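Exo-arabinanase (Penicillium chrysogenum, PDB 3A72) probably hydrolyses alpha-1,5-linked L-arabinan from chain ends, as an exo-acting glycoside hydrolase, and binds arabinobiose in its pocket. Local coordinates at residues 7-12 and 62-67; 75-80 and 104-109; 113-118 and 134-139. All coordinates share one frame; numbering follows the deposited sequence.

Contact 1. Residues 7-12 and 62-67; sequences TNVTIF and KTWNEI
Ile11 packs against one face of the Trp64 indole at the seam between the first and last blades of a six-bladed beta-propeller. Trp64 closes an Asp box, the Ser-x-Asp-x-Gly-x-Thr-Trp turn that begins at Ser57, while strand 6-10 is the N-terminal strand that completes the last blade beside strand 344-350. The tight part of the contact is the Ile11-Trp64 pair. Ile11 CG1 stands 3.6 Å from the centroid of the five-membered ring and 7° off its normal, a CH-pi contact over the face. With chi2 at -176°, CD1 carries on from CG1 over the six-membered ring, 3.8 Å from Trp64 CZ2. CG1 and CD1 thus lie over the two rings of the indole; the other branch, Ile11 CG2, is on the same side of the plane but past the rim, 4.0 Å from Trp64 CE3. Within the Asp box, Trp64 NE1 bonds to Gly61 O, which restrains the rotation of the indole, and Leu36, Ala38 and Val346 also touch this side chain. Toward the surface the packing becomes looser. Val9 crosses the indole at about a right angle, and its CG1 comes to the ring edge near the plane, 4.1 Å from Trp64 NE1. The same methyl lies closer to the backbone, 3.6 Å from Lys62 O. Lys62 directs its CB away from strand 6-10 and is exposed, as is Thr10, whose OG1 is engaged by Arg343. Two bulges, Asn8-Val9 facing Val346 and Ile11-Phe12 facing Val344, accompany the corners in this chain. The two segments meet by van der Waals packing rather than strand pairing, and the carbonyl Thr10 O lies obliquely to the indole, 4.1 Å from Trp64 CD1.

Contact 2. Residues 75-80 and 104-109; sequences NGYGLR and GSSIPT
Asn75 and Ser106 open a contact in which the approach to the second propeller blade, ending in strand 79-80, pairs antiparallel with the end of strand 100-106. Asn75 ND2 donates to Ser106 OG at 2.8 Å in a nearly straight bond (173°), with the hydroxyl oxygen in the amide plane. Asp72 OD2 also bonds this hydroxyl, so the polar ends are tied into a wider network. Next comes Tyr77, its ring held between two residues. Pro108 CG lies over one face, 4.0 Å from the ring centroid in a CH-pi contact, and Asn75 CB sits over the centre of the opposite face, 3.4 Å above the plane. The tyrosine and proline side chains run side by side, pointing the same way, while a water joins Tyr77 O to Thr109 OG1. Gly78 O then accepts from Ile107 N at 3.0 Å and also meets the CA-H of Ser106. Leu79 forms a non-hydrogen-bonded pair with Ser106, both side chains on one face of the sheet, and Leu79 CD2 packs on Ser106 CB. Arg80 continues the pairing through its backbone, N to Ser105 O at 2.9 Å. Its side chain bends at chi3 (-53°), which places NE for a side-on grip on a single oxygen: Ile107 O receives NE at 2.8 Å and NH2 at 3.0 Å. That oxygen lies in the guanidinium plane, yet NE approaches from 49° above the carbonyl plane. Glu46 forms a salt bridge with Arg80 NH2 and a hydrogen bond with Thr109 OG1, linking both segments. Over one face of the guanidinium, toward its rim, Thr109 CA lies 3.6 Å above the plane.

Contact 3. Residues 113-118 and 134-139; sequences STDIVL and IAAGGE
Thr114 chi1 (46°) puts OG1 between the backbone N and the carbonyl carbon, from where it donates to Gly138 O at 3.0 Å; Thr114 OG1 is also hydrogen-bonded to Val149 N in the next blade. Ile116 CG1 is anti to the carbonyl carbon (chi1 -61°), while CG2, anti to the backbone N, meets Ile134 CD1 at 4.0 Å, the two side chains crossing at a slant. Ile134 CD1 also packs on Leu118 CB. These groups belong to the beta hairpin formed by the third and fourth strands of a propeller blade, 114-121 and 129-137; the axes of 114-118 and 134-137 come within 4.5 Å, antiparallel. Ile134 and Ala135 both face Ile116 in a classic beta bulge: Ile116 O takes a 2.7 Å bond from Ile134 N and a weak one, 3.4 Å, from Ala135 N. Between the hydrogen-bonded pairs, Asp115 and Ala136 share a face of the sheet. Asp115 OD2 is bonded by Asn75 ND2, whereas buried OD1 has no polar partner in the model and lies 3.9 Å from Ala136 CB. Gly137 N donates to Thr114 O at 2.8 Å, and Thr114 N returns a bond to Gly137 O.

In the fold
The three contacts follow one another along the chain without overlap. Contact 1 joins the first blade to the last, where the N-terminal strand closes the propeller ring. The chain then leaves strand 65-70 for strand 79-80 and enters contact 2, whose centre lies about 25 Å from that of contact 1. Contacts 2 and 3, with centres about 9 Å apart, belong to the second blade: strands 100-106 and 114-121 are neighbours there, and Ser106 and Gly104 pair with Asp115 and Val117. The centre of contact 3 is about 30 Å from that of contact 1. The side chains of Ile107 and Thr114 are about 7 and 8 Å from bound arabinofuranose, too far to touch the sugar.

Contact 1. Residues 7-12 and 62-67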
ATOM      1  N   THR A   7       9.980 -17.377  -8.548  1.00  7.20           N
ATOM      2  CA  THR A   7       9.242 -16.706  -9.585  1.00  7.83           C
ATOM      3  C   THR A   7       7.822 -17.198  -9.625  1.00  6.91           C
ATOM      4  O   THR A   7       7.551 -18.398  -9.795  1.00  8.14           O
ATOM      5  CB  THR A   7       9.905 -16.909 -10.966  1.00  9.50           C
ATOM      6  OG1 THR A   7      11.186 -16.241 -10.888  1.00 12.73           O
ATOM      7  CG2 THR A   7       9.071 -16.337 -12.100  1.00 10.47           C
ATOM      8  N   ASN A   8       6.876 -16.263  -9.464  1.00  7.61           N
ATOM      9  CA  ASN A   8       5.473 -16.497  -9.725  1.00  7.32           C
ATOM     10  C   ASN A   8       4.868 -17.603  -8.881  1.00  7.46           C
ATOM     11  O   ASN A   8       4.071 -18.414  -9.385  1.00  8.70           O
ATOM     12  CB  ASN A   8       5.228 -16.772 -11.224  1.00  8.17           C
ATOM     13  CG  ASN A   8       3.783 -16.631 -11.588  1.00  8.12           C
ATOM     14  OD1 ASN A   8       3.040 -15.854 -10.984  1.00  8.61           O
ATOM     15  ND2 ASN A   8       3.400 -17.405 -12.608  1.00 12.51           N
ATOM     16  N   VAL A   9       5.214 -17.626  -7.595  1.00  6.77           N
ATOM     17  CA  VAL A   9       4.643 -18.590  -6.651  1.00  6.89           C
ATOM     18  C   VAL A   9       3.206 -18.215  -6.378  1.00  6.43           C
ATOM     19  O   VAL A   9       2.916 -17.063  -6.074  1.00  6.89           O
ATOM     20  CB  VAL A   9       5.433 -18.651  -5.367  1.00  6.76           C
ATOM     21  CG1 VAL A   9       4.801 -19.567  -4.365  1.00  8.33           C
ATOM     22  CG2 VAL A   9       6.884 -19.048  -5.630  1.00  9.55           C
ATOM     23  N   THR A  10       2.290 -19.178  -6.445  1.00  7.77           N
ATOM     24  CA  THR A  10       0.899 -18.912  -6.111  1.00  7.84           C
ATOM     25  C   THR A  10       0.662 -18.878  -4.608  1.00  7.82           C
ATOM     26  O   THR A  10       0.944 -19.848  -3.896  1.00 11.04           O
ATOM     27  CB  THR A  10      -0.004 -20.001  -6.639  1.00 10.01           C
ATOM     28  OG1 THR A  10       0.223 -20.182  -7.970  1.00 14.57           O
ATOM     29  CG2 THR A  10      -1.467 -19.624  -6.502  1.00 12.25           C
ATOM     30  N   ILE A  11       0.164 -17.772  -4.124  1.00  6.45           N
ATOM     31  CA  ILE A  11      -0.289 -17.683  -2.754  1.00  6.66           C
ATOM     32  C   ILE A  11      -1.736 -18.140  -2.641  1.00  6.76           C
ATOM     33  O   ILE A  11      -2.096 -18.912  -1.753  1.00  8.91           O
ATOM     34  CB  ILE A  11      -0.154 -16.227  -2.200  1.00  6.10           C
ATOM     35  CG1 ILE A  11       1.303 -15.752  -2.289  1.00  6.39           C
ATOM     36  CG2 ILE A  11      -0.722 -16.166  -0.792  1.00  7.06           C
ATOM     37  CD1 ILE A  11       1.565 -14.394  -1.692  1.00  7.16           C
ATOM     38  N   PHE A  12      -2.586 -17.644  -3.560  1.00  6.82           N
ATOM     39  CA  PHE A  12      -4.002 -17.979  -3.569  1.00  7.11           C
ATOM     40  C   PHE A  12      -4.561 -17.869  -4.974  1.00  7.28           C
ATOM     41  O   PHE A  12      -4.396 -16.814  -5.636  1.00  8.29           O
ATOM     42  CB  PHE A  12      -4.782 -17.022  -2.657  1.00  7.75           C
ATOM     43  CG  PHE A  12      -6.279 -17.204  -2.635  1.00  7.87           C
ATOM     44  CD1 PHE A  12      -6.851 -18.372  -2.219  1.00 10.01           C
ATOM     45  CD2 PHE A  12      -7.109 -16.180  -3.035  1.00  7.20           C
ATOM     46  CE1 PHE A  12      -8.210 -18.529  -2.140  1.00 10.98           C
ATOM     47  CE2 PHE A  12      -8.477 -16.310  -2.970  1.00  7.82           C
ATOM     48  CZ  PHE A  12      -9.032 -17.482  -2.525  1.00  9.99           C
ATOM     49  N   LYS A  62       8.230 -19.776  -0.392  1.00  6.89           N
ATOM     50  CA  LYS A  62       8.022 -20.977  -1.179  1.00  7.70           C
ATOM     51  C   LYS A  62       6.623 -21.563  -1.030  1.00  6.59           C
ATOM     52  O   LYS A  62       6.076 -22.053  -2.023  1.00  7.40           O
ATOM     53  CB  LYS A  62       9.048 -22.100  -0.854  1.00  8.91           C
ATOM     54  CG  LYS A  62      10.444 -21.834  -1.337  1.00 10.57           C
ATOM     55  CD  LYS A  62      11.509 -22.898  -0.976  1.00 12.64           C
ATOM     56  CE  LYS A  62      13.064 -22.661  -1.145  1.00 37.70           C
ATOM     57  NZ  LYS A  62      14.446 -23.333  -1.625  1.00 21.21           N
ATOM     58  N   THR A  63       6.099 -21.583   0.211  1.00  6.00           N
ATOM     59  CA  THR A  63       4.774 -22.118   0.488  1.00  6.30           C
ATOM     60  C   THR A  63       4.012 -21.158   1.371  1.00  4.92           C
ATOM     61  O   THR A  63       4.578 -20.363   2.121  1.00  5.68           O
ATOM     62  CB  THR A  63       4.818 -23.513   1.143  1.00  6.26           C
ATOM     63  OG1 THR A  63       5.428 -23.429   2.426  1.00  6.56           O
ATOM     64  CG2 THR A  63       5.582 -24.505   0.281  1.00  8.83           C
ATOM     65  N   TRP A  64       2.710 -21.280   1.285  1.00  5.51           N
ATOM     66  CA  TRP A  64       1.737 -20.353   1.910  1.00  5.39           C
ATOM     67  C   TRP A  64       0.569 -21.117   2.497  1.00  5.87           C
ATOM     68  O   TRP A  64       0.090 -22.103   1.903  1.00  8.54           O
ATOM     69  CB  TRP A  64       1.181 -19.336   0.870  1.00  6.18           C
ATOM     70  CG  TRP A  64       2.312 -18.462   0.380  1.00  5.79           C
ATOM     71  CD1 TRP A  64       3.180 -18.726  -0.635  1.00  5.90           C
ATOM     72  CD2 TRP A  64       2.706 -17.196   0.927  1.00  5.35           C
ATOM     73  NE1 TRP A  64       4.102 -17.707  -0.757  1.00  5.42           N
ATOM     74  CE2 TRP A  64       3.831 -16.754   0.177  1.00  5.21           C
ATOM     75  CE3 TRP A  64       2.222 -16.384   1.970  1.00  5.47           C
ATOM     76  CZ2 TRP A  64       4.451 -15.546   0.464  1.00  5.84           C
ATOM     77  CZ3 TRP A  64       2.855 -15.183   2.239  1.00  5.81           C
ATOM     78  CH2 TRP A  64       3.936 -14.773   1.502  1.00  6.17           C
ATOM     79  N   ASN A  65       0.062 -20.687   3.632  1.00  5.28           N
ATOM     80  CA  ASN A  65      -1.116 -21.266   4.249  1.00  6.04           C
ATOM     81  C   ASN A  65      -1.937 -20.192   4.916  1.00  5.95           C
ATOM     82  O   ASN A  65      -1.375 -19.288   5.538  1.00  6.67           O
ATOM     83  CB  ASN A  65      -0.718 -22.267   5.375  1.00  6.96           C
ATOM     84  CG  ASN A  65      -0.072 -23.504   4.793  1.00  7.37           C
ATOM     85  OD1 ASN A  65      -0.756 -24.451   4.344  1.00 11.13           O
ATOM     86  ND2 ASN A  65       1.221 -23.547   4.825  1.00  6.52           N
ATOM     87  N   GLU A  66      -3.255 -20.293   4.836  1.00  6.09           N
ATOM     88  CA  GLU A  66      -4.127 -19.370   5.570  1.00  5.96           C
ATOM     89  C   GLU A  66      -4.007 -19.611   7.065  1.00  6.25           C
ATOM     90  O   GLU A  66      -4.108 -20.769   7.528  1.00  8.04           O
ATOM     91  CB  GLU A  66      -5.572 -19.583   5.073  1.00  7.16           C
ATOM     92  CG  GLU A  66      -6.522 -18.498   5.652  1.00  9.95           C
ATOM     93  CD  GLU A  66      -7.883 -18.472   5.005  1.00 11.53           C
ATOM     94  OE1 GLU A  66      -8.431 -19.534   4.797  1.00 17.34           O
ATOM     95  OE2 GLU A  66      -8.485 -17.432   4.675  1.00 12.94           O
ATOM     96  N   ILE A  67      -3.835 -18.540   7.824  1.00  6.25           N
ATOM     97  CA  ILE A  67      -3.770 -18.632   9.265  1.00  6.42           C
ATOM     98  C   ILE A  67      -4.933 -17.967   9.992  1.00  6.65           C
ATOM     99  O   ILE A  67      -5.242 -18.357  11.107  1.00  7.46           O
ATOM    100  CB  ILE A  67      -2.433 -18.129   9.828  1.00  6.72           C
ATOM    101  CG1 ILE A  67      -2.131 -16.657   9.570  1.00  7.11           C
ATOM    102  CG2 ILE A  67      -1.288 -18.985   9.296  1.00  8.03           C
ATOM    103  CD1 ILE A  67      -1.014 -16.091  10.455  1.00  7.16           C
TER

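Contact 2. Residues 75-80 and 104-109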
ATOM      1  N   ASN A  75     -18.792  -3.090  11.953  1.00  6.75           N
ATOM      2  CA  ASN A  75     -19.951  -2.652  11.213  1.00  6.80           C
ATOM      3  C   ASN A  75     -20.799  -3.761  10.621  1.00  6.70           C
ATOM      4  O   ASN A  75     -21.971  -3.564  10.327  1.00  8.66           O
ATOM      5  CB  ASN A  75     -19.527  -1.761  10.044  1.00  6.97           C
ATOM      6  CG  ASN A  75     -18.866  -0.467  10.473  1.00  6.74           C
ATOM      7  OD1 ASN A  75     -19.202   0.131  11.499  1.00  9.46           O
ATOM      8  ND2 ASN A  75     -17.933  -0.007   9.650  1.00  7.07           N
ATOM      9  N   GLY A  76     -20.215  -4.913  10.343  1.00  7.24           N
ATOM     10  CA  GLY A  76     -20.890  -5.969   9.679  1.00  7.65           C
ATOM     11  C   GLY A  76     -21.088  -5.758   8.185  1.00  7.32           C
ATOM     12  O   GLY A  76     -21.836  -6.506   7.566  1.00 10.00           O
ATOM     13  N   TYR A  77     -20.464  -4.768   7.613  1.00  6.18           N
ATOM     14  CA  TYR A  77     -20.595  -4.412   6.200  1.00  6.61           C
ATOM     15  C   TYR A  77     -19.763  -5.321   5.319  1.00  6.12           C
ATOM     16  O   TYR A  77     -20.176  -5.711   4.201  1.00  6.86           O
ATOM     17  CB  TYR A  77     -20.187  -2.978   5.917  1.00  6.48           C
ATOM     18  CG  TYR A  77     -20.906  -1.883   6.676  1.00  6.60           C
ATOM     19  CD1 TYR A  77     -22.139  -2.081   7.290  1.00  8.81           C
ATOM     20  CD2 TYR A  77     -20.332  -0.628   6.824  1.00  7.27           C
ATOM     21  CE1 TYR A  77     -22.760  -1.056   7.988  1.00 11.17           C
ATOM     22  CE2 TYR A  77     -20.918   0.389   7.516  1.00  8.47           C
ATOM     23  CZ  TYR A  77     -22.119   0.179   8.102  1.00 10.18           C
ATOM     24  OH  TYR A  77     -22.690   1.231   8.816  1.00 13.37           O
ATOM     25  N   GLY A  78     -18.545  -5.618   5.781  1.00  6.02           N
ATOM     26  CA  GLY A  78     -17.530  -6.330   4.998  1.00  6.17           C
ATOM     27  C   GLY A  78     -16.247  -5.513   4.947  1.00  5.11           C
ATOM     28  O   GLY A  78     -16.271  -4.319   4.643  1.00  5.69           O
ATOM     29  N   LEU A  79     -15.138  -6.193   5.268  1.00  5.27           N
ATOM     30  CA  LEU A  79     -13.797  -5.564   5.084  1.00  4.94           C
ATOM     31  C   LEU A  79     -13.413  -5.807   3.652  1.00  4.70           C
ATOM     32  O   LEU A  79     -13.013  -6.917   3.268  1.00  5.35           O
ATOM     33  CB  LEU A  79     -12.795  -6.112   6.082  1.00  5.39           C
ATOM     34  CG  LEU A  79     -13.119  -5.882   7.550  1.00  5.85           C
ATOM     35  CD1 LEU A  79     -11.930  -6.248   8.434  1.00  6.97           C
ATOM     36  CD2 LEU A  79     -13.610  -4.437   7.825  1.00  7.17           C
ATOM     37  N   ARG A  80     -13.654  -4.802   2.825  1.00  4.50           N
ATOM     38  CA  ARG A  80     -13.813  -4.962   1.394  1.00  4.44           C
ATOM     39  C   ARG A  80     -12.677  -4.477   0.537  1.00  4.54           C
ATOM     40  O   ARG A  80     -12.261  -5.158  -0.408  1.00  5.27           O
ATOM     41  CB  ARG A  80     -15.134  -4.276   0.957  1.00  5.17           C
ATOM     42  CG  ARG A  80     -15.548  -4.597  -0.478  1.00  5.12           C
ATOM     43  CD  ARG A  80     -16.931  -3.972  -0.838  1.00  5.10           C
ATOM     44  NE  ARG A  80     -17.938  -4.352   0.156  1.00  5.57           N
ATOM     45  CZ  ARG A  80     -18.586  -5.483   0.217  1.00  5.44           C
ATOM     46  NH1 ARG A  80     -18.482  -6.382  -0.781  1.00  6.17           N
ATOM     47  NH2 ARG A  80     -19.379  -5.736   1.244  1.00  5.80           N
ATOM     48  N   GLY A 104      -8.033  -1.096   6.908  1.00  4.70           N
ATOM     49  CA  GLY A 104      -8.698  -1.381   5.670  1.00  4.52           C
ATOM     50  C   GLY A 104     -10.091  -0.821   5.676  1.00  4.75           C
ATOM     51  O   GLY A 104     -10.543  -0.325   6.737  1.00  5.47           O
ATOM     52  N   SER A 105     -10.797  -0.867   4.548  1.00  4.34           N
ATOM     53  CA  SER A 105     -12.046  -0.158   4.432  1.00  4.59           C
ATOM     54  C   SER A 105     -13.241  -1.095   4.510  1.00  4.60           C
ATOM     55  O   SER A 105     -13.418  -2.019   3.699  1.00  5.20           O
ATOM     56  CB  SER A 105     -12.056   0.647   3.143  1.00  4.82           C
ATOM     57  OG  SER A 105     -13.167   1.528   3.163  1.00  5.10           O
ATOM     58  N   SER A 106     -14.103  -0.810   5.491  1.00  4.84           N
ATOM     59  CA  SER A 106     -15.395  -1.437   5.709  1.00  4.71           C
ATOM     60  C   SER A 106     -16.415  -0.717   4.868  1.00  4.71           C
ATOM     61  O   SER A 106     -16.595   0.500   4.990  1.00  5.05           O
ATOM     62  CB  SER A 106     -15.738  -1.285   7.202  1.00  4.87           C
ATOM     63  OG  SER A 106     -17.105  -1.606   7.447  1.00  5.41           O
ATOM     64  N   ILE A 107     -17.075  -1.487   3.987  1.00  4.80           N
ATOM     65  CA  ILE A 107     -17.892  -0.936   2.902  1.00  4.71           C
ATOM     66  C   ILE A 107     -19.065  -1.899   2.734  1.00  4.94           C
ATOM     67  O   ILE A 107     -18.826  -3.101   2.531  1.00  5.37           O
ATOM     68  CB  ILE A 107     -17.110  -0.838   1.580  1.00  4.66           C
ATOM     69  CG1 ILE A 107     -15.889   0.074   1.720  1.00  4.82           C
ATOM     70  CG2 ILE A 107     -18.017  -0.398   0.419  1.00  4.92           C
ATOM     71  CD1 ILE A 107     -14.971  -0.002   0.540  1.00  5.25           C
ATOM     72  N   PRO A 108     -20.315  -1.446   2.747  1.00  5.00           N
ATOM     73  CA  PRO A 108     -21.431  -2.359   2.463  1.00  5.32           C
ATOM     74  C   PRO A 108     -21.386  -2.818   1.013  1.00  4.92           C
ATOM     75  O   PRO A 108     -20.785  -2.192   0.150  1.00  5.37           O
ATOM     76  CB  PRO A 108     -22.668  -1.477   2.689  1.00  6.47           C
ATOM     77  CG  PRO A 108     -22.230  -0.309   3.486  1.00  7.88           C
ATOM     78  CD  PRO A 108     -20.818  -0.087   2.994  1.00  5.99           C
ATOM     79  N   THR A 109     -22.108  -3.920   0.724  1.00  5.30           N
ATOM     80  CA  THR A 109     -22.171  -4.457  -0.621  1.00  5.31           C
ATOM     81  C   THR A 109     -22.613  -3.411  -1.637  1.00  5.23           C
ATOM     82  O   THR A 109     -22.151  -3.396  -2.784  1.00  5.90           O
ATOM     83  CB  THR A 109     -23.110  -5.671  -0.659  1.00  5.83           C
ATOM     84  OG1 THR A 109     -22.678  -6.659   0.273  1.00  6.10           O
ATOM     85  CG2 THR A 109     -23.201  -6.237  -2.075  1.00  7.01           C
TER
HETATM   86  O   HOH W   1     -22.070  -7.589   3.363  1.00 15.89           O
HETATM   87  O   HOH W   2     -23.302  -5.283   3.025  1.00 21.56           O

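Contact 3. Residues 113-118 and 134-139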
ATOM      1  N   SER A 113     -20.824   3.610   1.382  1.00  5.19           N
ATOM      2  CA  SER A 113     -19.981   4.317   2.341  1.00  5.11           C
ATOM      3  C   SER A 113     -18.620   3.655   2.413  1.00  4.70           C
ATOM      4  O   SER A 113     -18.461   2.526   1.991  1.00  5.87           O
ATOM      5  CB  SER A 113     -20.645   4.357   3.712  1.00  5.37           C
ATOM      6  OG  SER A 113     -20.900   3.053   4.215  1.00  6.52           O
ATOM      7  N   THR A 114     -17.686   4.387   3.010  1.00  4.58           N
ATOM      8  CA  THR A 114     -16.317   3.935   3.260  1.00  4.41           C
ATOM      9  C   THR A 114     -15.942   4.208   4.702  1.00  4.05           C
ATOM     10  O   THR A 114     -16.355   5.215   5.272  1.00  4.77           O
ATOM     11  CB  THR A 114     -15.341   4.630   2.276  1.00  4.65           C
ATOM     12  OG1 THR A 114     -15.638   6.042   2.229  1.00  4.73           O
ATOM     13  CG2 THR A 114     -15.436   4.060   0.893  1.00  4.97           C
ATOM     14  N   ASP A 115     -15.163   3.331   5.310  1.00  4.53           N
ATOM     15  CA  ASP A 115     -14.788   3.475   6.702  1.00  4.52           C
ATOM     16  C   ASP A 115     -13.473   2.743   6.913  1.00  4.62           C
ATOM     17  O   ASP A 115     -13.441   1.498   6.972  1.00  5.17           O
ATOM     18  CB  ASP A 115     -15.875   2.930   7.601  1.00  5.11           C
ATOM     19  CG  ASP A 115     -15.660   3.063   9.051  1.00  6.35           C
ATOM     20  OD1 ASP A 115     -14.691   3.645   9.535  1.00  7.71           O
ATOM     21  OD2 ASP A 115     -16.564   2.564   9.829  1.00 10.27           O
ATOM     22  N   ILE A 116     -12.389   3.494   7.000  1.00  4.83           N
ATOM     23  CA  ILE A 116     -11.063   2.920   7.261  1.00  4.47           C
ATOM     24  C   ILE A 116     -10.997   2.620   8.737  1.00  4.67           C
ATOM     25  O   ILE A 116     -11.029   3.553   9.577  1.00  5.53           O
ATOM     26  CB  ILE A 116      -9.936   3.848   6.808  1.00  4.86           C
ATOM     27  CG1 ILE A 116      -9.999   4.099   5.317  1.00  5.52           C
ATOM     28  CG2 ILE A 116      -8.602   3.263   7.229  1.00  5.93           C
ATOM     29  CD1 ILE A 116      -9.072   5.211   4.845  1.00  6.36           C
ATOM     30  N   VAL A 117     -10.921   1.337   9.046  1.00  4.98           N
ATOM     31  CA  VAL A 117     -10.902   0.797  10.410  1.00  5.32           C
ATOM     32  C   VAL A 117      -9.544   0.153  10.683  1.00  5.03           C
ATOM     33  O   VAL A 117      -8.821  -0.244   9.767  1.00  5.79           O
ATOM     34  CB  VAL A 117     -12.049  -0.175  10.620  1.00  5.88           C
ATOM     35  CG1 VAL A 117     -13.397   0.553  10.559  1.00  7.75           C
ATOM     36  CG2 VAL A 117     -12.004  -1.380   9.695  1.00  6.96           C
ATOM     37  N   LEU A 118      -9.225   0.062  11.961  1.00  5.38           N
ATOM     38  CA  LEU A 118      -7.978  -0.463  12.474  1.00  5.35           C
ATOM     39  C   LEU A 118      -8.250  -1.659  13.393  1.00  5.63           C
ATOM     40  O   LEU A 118      -8.978  -1.512  14.377  1.00  6.25           O
ATOM     41  CB  LEU A 118      -7.174   0.628  13.233  1.00  5.58           C
ATOM     42  CG  LEU A 118      -5.769   0.228  13.629  1.00  5.96           C
ATOM     43  CD1 LEU A 118      -4.874   0.087  12.447  1.00  6.80           C
ATOM     44  CD2 LEU A 118      -5.231   1.244  14.632  1.00  8.14           C
ATOM     45  N   ILE A 134     -10.500   5.015  11.840  1.00  6.84           N
ATOM     46  CA  ILE A 134      -9.548   6.100  11.497  1.00  6.91           C
ATOM     47  C   ILE A 134     -10.292   7.233  10.815  1.00  5.90           C
ATOM     48  O   ILE A 134     -10.220   8.383  11.247  1.00  7.00           O
ATOM     49  CB  ILE A 134      -8.403   5.524  10.613  1.00  6.54           C
ATOM     50  CG1 ILE A 134      -7.759   4.291  11.249  1.00  7.69           C
ATOM     51  CG2 ILE A 134      -7.407   6.632  10.338  1.00  7.40           C
ATOM     52  CD1 ILE A 134      -6.523   3.749  10.580  1.00  7.82           C
ATOM     53  N   ALA A 135     -11.012   6.913   9.731  1.00  5.63           N
ATOM     54  CA  ALA A 135     -11.620   7.943   8.891  1.00  4.90           C
ATOM     55  C   ALA A 135     -12.721   7.306   8.078  1.00  4.52           C
ATOM     56  O   ALA A 135     -12.517   6.227   7.538  1.00  5.70           O
ATOM     57  CB  ALA A 135     -10.575   8.536   7.936  1.00  5.68           C
ATOM     58  N   ALA A 136     -13.853   7.991   7.936  1.00  4.54           N
ATOM     59  CA  ALA A 136     -15.000   7.466   7.204  1.00  4.73           C
ATOM     60  C   ALA A 136     -15.472   8.501   6.192  1.00  4.63           C
ATOM     61  O   ALA A 136     -15.271   9.704   6.365  1.00  5.98           O
ATOM     62  CB  ALA A 136     -16.110   7.037   8.111  1.00  5.49           C
ATOM     63  N   GLY A 137     -16.074   8.021   5.118  1.00  4.85           N
ATOM     64  CA  GLY A 137     -16.569   8.861   4.058  1.00  4.84           C
ATOM     65  C   GLY A 137     -17.709   8.217   3.305  1.00  4.38           C
ATOM     66  O   GLY A 137     -18.380   7.267   3.748  1.00  4.73           O
ATOM     67  N   GLY A 138     -17.939   8.750   2.117  1.00  4.56           N
ATOM     68  CA  GLY A 138     -19.077   8.421   1.270  1.00  4.63           C
ATOM     69  C   GLY A 138     -18.841   7.292   0.304  1.00  4.56           C
ATOM     70  O   GLY A 138     -18.085   6.346   0.554  1.00  5.00           O
ATOM     71  N   GLU A 139     -19.604   7.349  -0.782  1.00  4.95           N
ATOM     72  CA  GLU A 139     -19.800   6.258  -1.731  1.00  4.67           C
ATOM     73  C   GLU A 139     -18.456   5.798  -2.312  1.00  4.64           C
ATOM     74  O   GLU A 139     -17.649   6.616  -2.774  1.00  4.88           O
ATOM     75  CB  GLU A 139     -20.708   6.766  -2.826  1.00  5.15           C
ATOM     76  CG  GLU A 139     -20.912   5.824  -4.012  1.00  5.16           C
ATOM     77  CD  GLU A 139     -21.667   6.450  -5.142  1.00  4.85           C
ATOM     78  OE1 GLU A 139     -22.461   7.411  -4.839  1.00  5.26           O
ATOM     79  OE2 GLU A 139     -21.528   6.061  -6.306  1.00  5.45           O
TER